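Local coordinates for glycoside hydrolase family protein (Novosphingobium sp. PP1Y, PDB 6Q2F) that probably hydrolyses alpha-L-rhamnosidic bonds, releasing L-rhamnose from rhamnosylated substrates, at residues H60-N65 / L93-I98; G64-D69 / S680-V685; T647-P652 / L694-Q699. All blocks are in the same frame, centred on the assembly; numbering follows the deposited sequence.

In the fold
All three contacts sit on loops and strand ends at the sodium-bearing end of the (beta/alpha)8 barrel. Contacts 1 and 2 share Gly64 and Asn65, just past barrel strand 56-62, and their centres are about 9 Å apart. Contact 1 ties that strand end to the loop after strand 85-91; contact 2 ties the start of helix 68-81 to the loop after strand 674-677, beside the seam where first and last barrel strands pair. Contact 3, about 15 Å from contact 1 and 18 Å from contact 2 between centres, adds strand 697-698 to strand 642-649. Contact 1 closes before contact 3 opens; segments of contacts 2 and 3 alternate along the chain. Leu694 packs on His60, Met62 and Leu93, joining contact 3 to contact 1.

Contact 1 (H60-N65 / L93-I98); sequences HWMNGN and LQTPQI
The carboxamide of Asn65 lies against the backbone of Pro96 to Ile98 and engages it with both polar atoms. OD1 of Asn65 accepts the N-H of Ile98 at 3.1 Å in a nearly straight bond (165° at the hydrogen), with the donor above the carboxamide plane. ND2 of Asn65 gives one hydrogen bond to Pro96 O at 3.0 Å. The same Asn65 ND2 gives another back to Met62 O at 3.1 Å. Three bonds thus fix the flip of the amide, and asparagine suits the place because one short flat group carries both an acceptor and a two-hydrogen donor. An alanine here would remove all three bonds and would probably loosen the 93-98 loop from the turn beside it.

Met62 O also receives the N-H of Asn65, closing a type I' beta turn whose middle residues, Asn63 and Gly64, have the positive phi that these residue types tolerate well. The turn follows barrel strand 56-62 of the (beta/alpha)8 fold, and the loop leaving the adjacent parallel strand 85-91 runs across it. From the turn, Asn63 swings CG anti to its backbone N (chi1 -165°), so that OD1 takes the N-H of Thr95 on a lone pair at 3.1 Å. Arg102 reinforces the junction, its NH1 bonding to both Asn63 O and Thr95 O. Thr95 OG1 turns back to donate to Leu93 O at 2.8 Å. Crossing Thr95 at about a right angle, selenomethionine Met62, bent at chi2 and chi3, brings its CE to 3.6 Å from Thr95 OG1 and 4.0 Å from Leu93 CB.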
loop_
_atom_site.group_PDB
_atom_site.type_symbol
_atom_site.label_atom_id
_atom_site.label_comp_id
_atom_site.label_asym_id
_atom_site.label_seq_id
_atom_site.Cartn_x
_atom_site.Cartn_y
_atom_site.Cartn_z
ATOM N N HIS A 60 -6.555 -11.996 -13.857
ATOM C CA HIS A 60 -5.628 -11.567 -14.894
ATOM C C HIS A 60 -5.795 -12.403 -16.154
ATOM O O HIS A 60 -5.827 -13.631 -16.093
ATOM C CB HIS A 60 -4.187 -11.672 -14.402
ATOM C CG HIS A 60 -3.831 -10.679 -13.340
ATOM N ND1 HIS A 60 -4.091 -10.893 -12.003
ATOM C CD2 HIS A 60 -3.211 -9.477 -13.419
ATOM C CE1 HIS A 60 -3.659 -9.855 -11.306
ATOM N NE2 HIS A 60 -3.122 -8.984 -12.141
ATOM N N TRP A 61 -5.898 -11.734 -17.295
ATOM C CA TRP A 61 -5.820 -12.376 -18.601
ATOM C C TRP A 61 -4.357 -12.365 -19.033
ATOM O O TRP A 61 -3.805 -11.305 -19.326
ATOM C CB TRP A 61 -6.693 -11.639 -19.617
ATOM C CG TRP A 61 -8.166 -11.849 -19.450
ATOM C CD1 TRP A 61 -8.791 -12.520 -18.454
ATOM C CD2 TRP A 61 -9.193 -11.366 -20.324
ATOM N NE1 TRP A 61 -10.153 -12.492 -18.643
ATOM C CE2 TRP A 61 -10.420 -11.788 -19.793
ATOM C CE3 TRP A 61 -9.189 -10.596 -21.500
ATOM C CZ2 TRP A 61 -11.641 -11.500 -20.413
ATOM C CZ3 TRP A 61 -10.386 -10.327 -22.111
ATOM C CH2 TRP A 61 -11.603 -10.773 -21.562
HETATM N N MSE A 62 -3.728 -13.538 -19.057
HETATM C CA MSE A 62 -2.285 -13.622 -19.230
HETATM C C MSE A 62 -1.861 -13.624 -20.711
HETATM O O MSE A 62 -1.935 -14.654 -21.370
HETATM C CB MSE A 62 -1.736 -14.881 -18.539
HETATM C CG MSE A 62 -1.876 -14.933 -17.011
HETATM SE SE MSE A 62 -1.371 -13.280 -16.123
HETATM C CE MSE A 62 0.463 -13.298 -16.790
ATOM N N ASN A 63 -1.422 -12.468 -21.225
ATOM C CA ASN A 63 -0.741 -12.395 -22.522
ATOM C C ASN A 63 -1.595 -12.981 -23.649
ATOM O O ASN A 63 -1.124 -13.771 -24.464
ATOM C CB ASN A 63 0.618 -13.105 -22.429
ATOM C CG ASN A 63 1.556 -12.777 -23.583
ATOM O OD1 ASN A 63 2.598 -13.415 -23.725
ATOM N ND2 ASN A 63 1.209 -11.769 -24.392
ATOM N N GLY A 64 -2.864 -12.590 -23.700
ATOM C CA GLY A 64 -3.727 -13.061 -24.766
ATOM C C GLY A 64 -4.246 -14.485 -24.608
ATOM O O GLY A 64 -5.007 -14.947 -25.473
ATOM N N ASN A 65 -3.866 -15.204 -23.548
ATOM C CA ASN A 65 -4.367 -16.561 -23.311
ATOM C C ASN A 65 -5.795 -16.484 -22.773
ATOM O O ASN A 65 -6.041 -16.518 -21.564
ATOM C CB ASN A 65 -3.450 -17.295 -22.343
ATOM C CG ASN A 65 -2.186 -17.796 -23.017
ATOM O OD1 ASN A 65 -2.252 -18.611 -23.919
ATOM N ND2 ASN A 65 -1.034 -17.312 -22.572
ATOM N N LEU A 93 2.364 -9.760 -19.851
ATOM C CA LEU A 93 3.566 -10.395 -19.329
ATOM C C LEU A 93 3.832 -11.658 -20.134
ATOM O O LEU A 93 2.912 -12.447 -20.374
ATOM C CB LEU A 93 3.416 -10.738 -17.846
ATOM C CG LEU A 93 3.195 -9.569 -16.888
ATOM C CD1 LEU A 93 3.307 -10.046 -15.459
ATOM C CD2 LEU A 93 4.234 -8.478 -17.143
ATOM N N GLN A 94 5.081 -11.841 -20.547
ATOM C CA GLN A 94 5.450 -12.964 -21.397
ATOM C C GLN A 94 5.003 -14.298 -20.787
ATOM O O GLN A 94 5.438 -14.672 -19.695
ATOM C CB GLN A 94 6.956 -12.958 -21.632
ATOM C CG GLN A 94 7.409 -14.087 -22.553
ATOM C CD GLN A 94 8.711 -13.783 -23.254
ATOM O OE1 GLN A 94 8.832 -13.981 -24.464
ATOM N NE2 GLN A 94 9.695 -13.293 -22.501
ATOM N N THR A 95 4.120 -14.999 -21.497
ATOM C CA THR A 95 3.482 -16.225 -21.024
ATOM C C THR A 95 3.390 -17.184 -22.202
ATOM O O THR A 95 2.998 -16.763 -23.300
ATOM C CB THR A 95 2.067 -15.988 -20.467
ATOM O OG1 THR A 95 2.096 -14.973 -19.461
ATOM C CG2 THR A 95 1.527 -17.271 -19.859
ATOM N N PRO A 96 3.716 -18.465 -22.018
ATOM C CA PRO A 96 3.607 -19.405 -23.140
ATOM C C PRO A 96 2.188 -19.440 -23.685
ATOM O O PRO A 96 1.208 -19.261 -22.959
ATOM C CB PRO A 96 4.015 -20.755 -22.532
ATOM C CG PRO A 96 4.823 -20.379 -21.296
ATOM C CD PRO A 96 4.190 -19.125 -20.791
ATOM N N GLN A 97 2.095 -19.617 -24.992
ATOM C CA GLN A 97 0.805 -19.693 -25.660
ATOM C C GLN A 97 0.258 -21.103 -25.485
ATOM O O GLN A 97 0.844 -22.070 -25.969
ATOM C CB GLN A 97 0.939 -19.341 -27.137
ATOM C CG GLN A 97 -0.400 -19.203 -27.834
ATOM C CD GLN A 97 -0.253 -18.996 -29.324
ATOM O OE1 GLN A 97 0.678 -18.333 -29.781
ATOM N NE2 GLN A 97 -1.175 -19.574 -30.096
ATOM N N ILE A 98 -0.855 -21.219 -24.770
ATOM C CA ILE A 98 -1.544 -22.487 -24.592
ATOM C C ILE A 98 -2.920 -22.458 -25.209
ATOM O O ILE A 98 -3.666 -23.434 -25.100
ATOM C CB ILE A 98 -1.618 -22.872 -23.107
ATOM C CG1 ILE A 98 -2.489 -21.868 -22.357
ATOM C CG2 ILE A 98 -0.228 -22.843 -22.512
ATOM C CD1 ILE A 98 -2.972 -22.387 -21.001
#

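Contact 2 (G64-D69 / S680-V685); sequences GNITKD and SVHVPV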
loop_
_atom_site.group_PDB
_atom_site.type_symbol
_atom_site.label_atom_id
_atom_site.label_comp_id
_atom_site.label_asym_id
_atom_site.label_seq_id
_atom_site.Cartn_x
_atom_site.Cartn_y
_atom_site.Cartn_z
ATOM N N GLY A 64 -2.864 -12.590 -23.700
ATOM C CA GLY A 64 -3.727 -13.061 -24.766
ATOM C C GLY A 64 -4.246 -14.485 -24.608
ATOM O O GLY A 64 -5.007 -14.947 -25.473
ATOM N N ASN A 65 -3.866 -15.204 -23.548
ATOM C CA ASN A 65 -4.367 -16.561 -23.311
ATOM C C ASN A 65 -5.795 -16.484 -22.773
ATOM O O ASN A 65 -6.041 -16.518 -21.564
ATOM C CB ASN A 65 -3.450 -17.295 -22.343
ATOM C CG ASN A 65 -2.186 -17.796 -23.017
ATOM O OD1 ASN A 65 -2.252 -18.611 -23.919
ATOM N ND2 ASN A 65 -1.034 -17.312 -22.572
ATOM N N ILE A 66 -6.757 -16.401 -23.694
ATOM C CA ILE A 66 -8.138 -16.045 -23.369
ATOM C C ILE A 66 -9.072 -16.824 -24.276
ATOM O O ILE A 66 -8.879 -16.844 -25.491
ATOM C CB ILE A 66 -8.405 -14.540 -23.585
ATOM C CG1 ILE A 66 -7.395 -13.666 -22.834
ATOM C CG2 ILE A 66 -9.834 -14.189 -23.217
ATOM C CD1 ILE A 66 -7.119 -12.327 -23.569
ATOM N N THR A 67 -10.104 -17.442 -23.700
ATOM C CA THR A 67 -11.200 -17.971 -24.504
ATOM C C THR A 67 -12.514 -17.689 -23.788
ATOM O O THR A 67 -12.565 -17.615 -22.555
ATOM C CB THR A 67 -11.113 -19.483 -24.776
ATOM O OG1 THR A 67 -11.263 -20.208 -23.555
ATOM C CG2 THR A 67 -9.795 -19.885 -25.455
ATOM N N LYS A 68 -13.588 -17.558 -24.576
ATOM C CA LYS A 68 -14.916 -17.439 -23.985
ATOM C C LYS A 68 -15.293 -18.697 -23.216
ATOM O O LYS A 68 -15.926 -18.620 -22.159
ATOM C CB LYS A 68 -15.938 -17.136 -25.070
ATOM C CG LYS A 68 -15.968 -15.640 -25.440
ATOM C CD LYS A 68 -16.315 -15.452 -26.900
ATOM C CE LYS A 68 -17.757 -15.050 -27.040
ATOM N NZ LYS A 68 -18.172 -15.071 -28.453
ATOM N N ASP A 69 -14.921 -19.864 -23.741
ATOM C CA ASP A 69 -15.216 -21.104 -23.046
ATOM C C ASP A 69 -14.631 -21.094 -21.646
ATOM O O ASP A 69 -15.302 -21.476 -20.684
ATOM C CB ASP A 69 -14.682 -22.287 -23.837
ATOM C CG ASP A 69 -14.871 -23.596 -23.096
ATOM O OD1 ASP A 69 -16.022 -24.038 -22.982
ATOM O OD2 ASP A 69 -13.873 -24.167 -22.632
ATOM N N SER A 680 -6.722 -14.853 -9.263
ATOM C CA SER A 680 -7.413 -15.871 -9.920
ATOM C C SER A 680 -7.152 -15.644 -11.397
ATOM O O SER A 680 -7.931 -15.054 -12.076
ATOM C CB SER A 680 -8.881 -15.779 -9.604
ATOM O OG SER A 680 -9.555 -16.903 -10.003
ATOM N N VAL A 681 -6.021 -16.116 -11.874
ATOM C CA VAL A 681 -5.682 -16.018 -13.283
ATOM C C VAL A 681 -6.744 -16.730 -14.119
ATOM O O VAL A 681 -7.262 -17.787 -13.743
ATOM C CB VAL A 681 -4.274 -16.604 -13.495
ATOM C CG1 VAL A 681 -4.081 -17.058 -14.925
ATOM C CG2 VAL A 681 -3.214 -15.573 -13.132
ATOM N N HIS A 682 -7.084 -16.134 -15.256
ATOM C CA HIS A 682 -8.064 -16.721 -16.161
ATOM C C HIS A 682 -7.543 -18.020 -16.761
ATOM O O HIS A 682 -6.405 -18.075 -17.246
ATOM C CB HIS A 682 -8.391 -15.731 -17.281
ATOM C CG HIS A 682 -9.017 -16.359 -18.485
ATOM N ND1 HIS A 682 -10.168 -17.114 -18.416
ATOM C CD2 HIS A 682 -8.668 -16.317 -19.795
ATOM C CE1 HIS A 682 -10.496 -17.522 -19.629
ATOM N NE2 HIS A 682 -9.606 -17.046 -20.482
ATOM N N VAL A 683 -8.385 -19.053 -16.737
ATOM C CA VAL A 683 -8.044 -20.378 -17.252
ATOM C C VAL A 683 -8.662 -20.539 -18.636
ATOM O O VAL A 683 -9.878 -20.745 -18.754
ATOM C CB VAL A 683 -8.525 -21.481 -16.299
ATOM C CG1 VAL A 683 -8.259 -22.870 -16.900
ATOM C CG2 VAL A 683 -7.864 -21.318 -14.949
ATOM N N PRO A 684 -7.882 -20.407 -19.708
ATOM C CA PRO A 684 -8.481 -20.444 -21.056
ATOM C C PRO A 684 -8.748 -21.840 -21.586
ATOM O O PRO A 684 -9.626 -21.985 -22.446
ATOM C CB PRO A 684 -7.433 -19.737 -21.917
ATOM C CG PRO A 684 -6.156 -20.172 -21.267
ATOM C CD PRO A 684 -6.465 -20.027 -19.765
ATOM N N VAL A 685 -8.023 -22.857 -21.123
ATOM C CA VAL A 685 -8.178 -24.231 -21.591
ATOM C C VAL A 685 -8.083 -25.149 -20.379
ATOM O O VAL A 685 -7.395 -24.843 -19.401
ATOM C CB VAL A 685 -7.120 -24.612 -22.665
ATOM C CG1 VAL A 685 -7.230 -23.703 -23.886
ATOM C CG2 VAL A 685 -5.723 -24.509 -22.102
HETATM O O HOH W 1 -5.125 -16.003 -19.014
HETATM O O HOH W 2 -11.405 -23.961 -23.676
#
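Gly64 opens an inverse gamma turn centred on Asn65, and the chain leads on into helix 68-81, along the seam where the (beta/alpha)8 barrel closes: the partner loop follows strand 674-677, which pairs with strand 56-62. The carbonyl of Asn65 faces this loop, its O 3.2 Å from His682 CD2 and 3.5 Å from Pro684 CB. A water donates to both Asn65 O and His682 O, bridging the two backbones.

At Ile66 the CA makes the closest approach, meeting the edge of the His682 imidazole near the ring plane. CB and CG2 also brush the ring, while the rest of the branched side chain turns away to pack on Trp61, Ile71 and Trp110, an apolar setting that suits isoleucine.

Thr67 carries the polar grip. Thr67 N donates to His682 NE2 at 3.3 Å, 157° at the hydrogen and almost in the ring plane, so NE2 acts as the acceptor; ND1 is hydrogen-bonded to Asp74 OD2, which is consistent with a proton on ND1 and holds the ring's rotation from both ends. Pro684 N lies over one face of the same ring, offset toward its rim. Thr67 is also the N-cap of helix 68-81: with chi1 at 66°, OG1 sits between the backbone N and carbonyl carbon, where it accepts the N-H of Gly70 and donates to Pro684 O at 2.7 Å, on a lone pair. Two residues on, in the first turn of the helix, a second water gives one hydrogen to Asp69 OD2 at 2.7 Å and the other to Pro684 O at 2.9 Å.

Contact 3 (T647-P652 / L694-Q699); sequences TASMAP and LAIFGQ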
loop_
_atom_site.group_PDB
_atom_site.type_symbol
_atom_site.label_atom_id
_atom_site.label_comp_id
_atom_site.label_asym_id
_atom_site.label_seq_id
_atom_site.Cartn_x
_atom_site.Cartn_y
_atom_site.Cartn_z
ATOM N N THR A 647 -0.959 -11.761 -1.865
ATOM C CA THR A 647 0.072 -11.875 -2.878
ATOM C C THR A 647 1.225 -12.690 -2.317
ATOM O O THR A 647 1.607 -12.532 -1.152
ATOM C CB THR A 647 0.557 -10.498 -3.314
ATOM O OG1 THR A 647 -0.558 -9.736 -3.779
ATOM C CG2 THR A 647 1.583 -10.659 -4.428
ATOM N N ALA A 648 1.754 -13.588 -3.141
ATOM C CA ALA A 648 2.831 -14.474 -2.746
ATOM C C ALA A 648 3.881 -14.501 -3.841
ATOM O O ALA A 648 3.564 -14.434 -5.029
ATOM C CB ALA A 648 2.319 -15.891 -2.481
ATOM N N SER A 649 5.131 -14.613 -3.426
ATOM C CA SER A 649 6.260 -14.603 -4.340
ATOM C C SER A 649 7.048 -15.901 -4.213
ATOM O O SER A 649 7.434 -16.285 -3.108
ATOM C CB SER A 649 7.148 -13.384 -4.058
ATOM O OG SER A 649 8.312 -13.437 -4.836
HETATM N N MSE A 650 7.268 -16.570 -5.346
HETATM C CA MSE A 650 8.122 -17.750 -5.435
HETATM C C MSE A 650 7.701 -18.853 -4.458
HETATM O O MSE A 650 8.519 -19.423 -3.738
HETATM C CB MSE A 650 9.580 -17.350 -5.215
HETATM C CG MSE A 650 10.121 -16.479 -6.338
HETATM SE SE MSE A 650 11.995 -16.024 -6.148
HETATM C CE MSE A 650 11.934 -14.655 -4.765
ATOM N N ALA A 651 6.403 -19.140 -4.449
ATOM C CA ALA A 651 5.830 -20.222 -3.644
ATOM C C ALA A 651 4.770 -20.931 -4.476
ATOM O O ALA A 651 3.570 -20.853 -4.190
ATOM C CB ALA A 651 5.258 -19.680 -2.331
ATOM N N PRO A 652 5.189 -21.650 -5.517
ATOM C CA PRO A 652 4.237 -22.198 -6.503
ATOM C C PRO A 652 3.217 -23.147 -5.888
ATOM O O PRO A 652 3.565 -24.208 -5.368
ATOM C CB PRO A 652 5.145 -22.933 -7.493
ATOM C CG PRO A 652 6.521 -22.451 -7.203
ATOM C CD PRO A 652 6.568 -22.084 -5.773
ATOM N N LEU A 694 0.337 -15.934 -12.737
ATOM C CA LEU A 694 0.770 -14.577 -13.003
ATOM C C LEU A 694 2.234 -14.500 -12.679
ATOM O O LEU A 694 2.608 -14.099 -11.633
ATOM C CB LEU A 694 -0.001 -13.596 -12.135
ATOM C CG LEU A 694 0.523 -12.172 -12.051
ATOM C CD1 LEU A 694 0.462 -11.469 -13.373
ATOM C CD2 LEU A 694 -0.154 -11.345 -10.990
ATOM N N ALA A 695 3.052 -14.928 -13.609
ATOM C CA ALA A 695 4.481 -14.962 -13.434
ATOM C C ALA A 695 4.873 -15.773 -12.196
ATOM O O ALA A 695 4.425 -16.843 -12.029
ATOM C CB ALA A 695 5.072 -13.576 -13.434
ATOM N N ILE A 696 5.680 -15.220 -11.331
ATOM C CA ILE A 696 6.140 -15.910 -10.159
ATOM C C ILE A 696 5.246 -15.658 -8.985
ATOM O O ILE A 696 5.624 -15.884 -7.872
ATOM C CB ILE A 696 7.503 -15.374 -9.746
ATOM C CG1 ILE A 696 7.424 -13.890 -9.494
ATOM C CG2 ILE A 696 8.546 -15.635 -10.800
ATOM C CD1 ILE A 696 8.661 -13.351 -8.836
ATOM N N PHE A 697 4.072 -15.122 -9.203
ATOM C CA PHE A 697 3.238 -14.798 -8.075
ATOM C C PHE A 697 2.025 -15.635 -7.864
ATOM O O PHE A 697 1.417 -16.091 -8.775
ATOM C CB PHE A 697 2.761 -13.356 -8.173
ATOM C CG PHE A 697 3.840 -12.356 -8.276
ATOM C CD1 PHE A 697 4.487 -11.928 -7.180
ATOM C CD2 PHE A 697 4.168 -11.821 -9.472
ATOM C CE1 PHE A 697 5.484 -11.006 -7.270
ATOM C CE2 PHE A 697 5.148 -10.888 -9.578
ATOM C CZ PHE A 697 5.814 -10.481 -8.467
ATOM N N GLY A 698 1.682 -15.790 -6.608
ATOM C CA GLY A 698 0.484 -16.468 -6.204
ATOM C C GLY A 698 -0.371 -15.328 -5.674
ATOM O O GLY A 698 0.059 -14.234 -5.770
ATOM N N GLN A 699 -1.548 -15.556 -5.116
ATOM C CA GLN A 699 -2.184 -16.837 -4.980
ATOM C C GLN A 699 -2.537 -17.408 -6.316
ATOM O O GLN A 699 -2.592 -16.727 -7.286
ATOM C CB GLN A 699 -3.467 -16.728 -4.171
ATOM C CG GLN A 699 -3.271 -16.369 -2.739
ATOM C CD GLN A 699 -2.492 -17.399 -1.988
ATOM O OE1 GLN A 699 -2.870 -18.521 -1.941
ATOM N NE2 GLN A 699 -1.408 -17.010 -1.413
#
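Gly698 N donates to Ala648 O at 2.8 Å, and Ala648 N returns a bond to Gly698 O at 3.2 Å, making these two residues an antiparallel hydrogen-bonded pair. The second bond arrives well above the plane of the Gly698 carbonyl, whose oxygen also accepts from His678 ND1. The peptide from Gly698 to Gln699 is cis. Further along, Met650 N meets Ile696 O at 3.1 Å, nearly along the C=O axis and straight at the hydrogen (168°). A weaker CA-H...O contact from Phe697 adds to the load on Ala648 O.

Strand 642-649 is one of the parallel strands of the (beta/alpha)8 barrel, and Glu644, earlier in it, belongs to the sodium site; the side chain of Thr647 is about 7 Å from the ion. Strand 697-698 joins it from a type II' turn, Leu694 to Phe697, with Ala695 in the positive-phi corner more often held by glycine. Glycine suits position 698, because a CB on Gly698 would lie 3.6 Å from Ala648 CB, a tight approach.

Ser649 and Phe697 form the non-hydrogen-bonded pair, with their side chains on the same face of the sheet and both touching Trp610. The Phe697 ring stands with Ala648 O at its edge and, on one face, Ile696 CG1 3.7 Å above its centre. Thr647 runs alongside it, pointing the same way, its CG2 4.2 Å from Phe697 CD1. Ile696, with CG1 in the crowded position between backbone N and carbonyl carbon, points toward the strand and sets CD1 4.0 Å from Ser649 OG. On the sheet face that carries the Ala648 methyl, the end of Gln699, bent at chi2, comes back toward the strand; its NE2 passes close to Ala648 CB and is hydrogen-bonded to Met646 O.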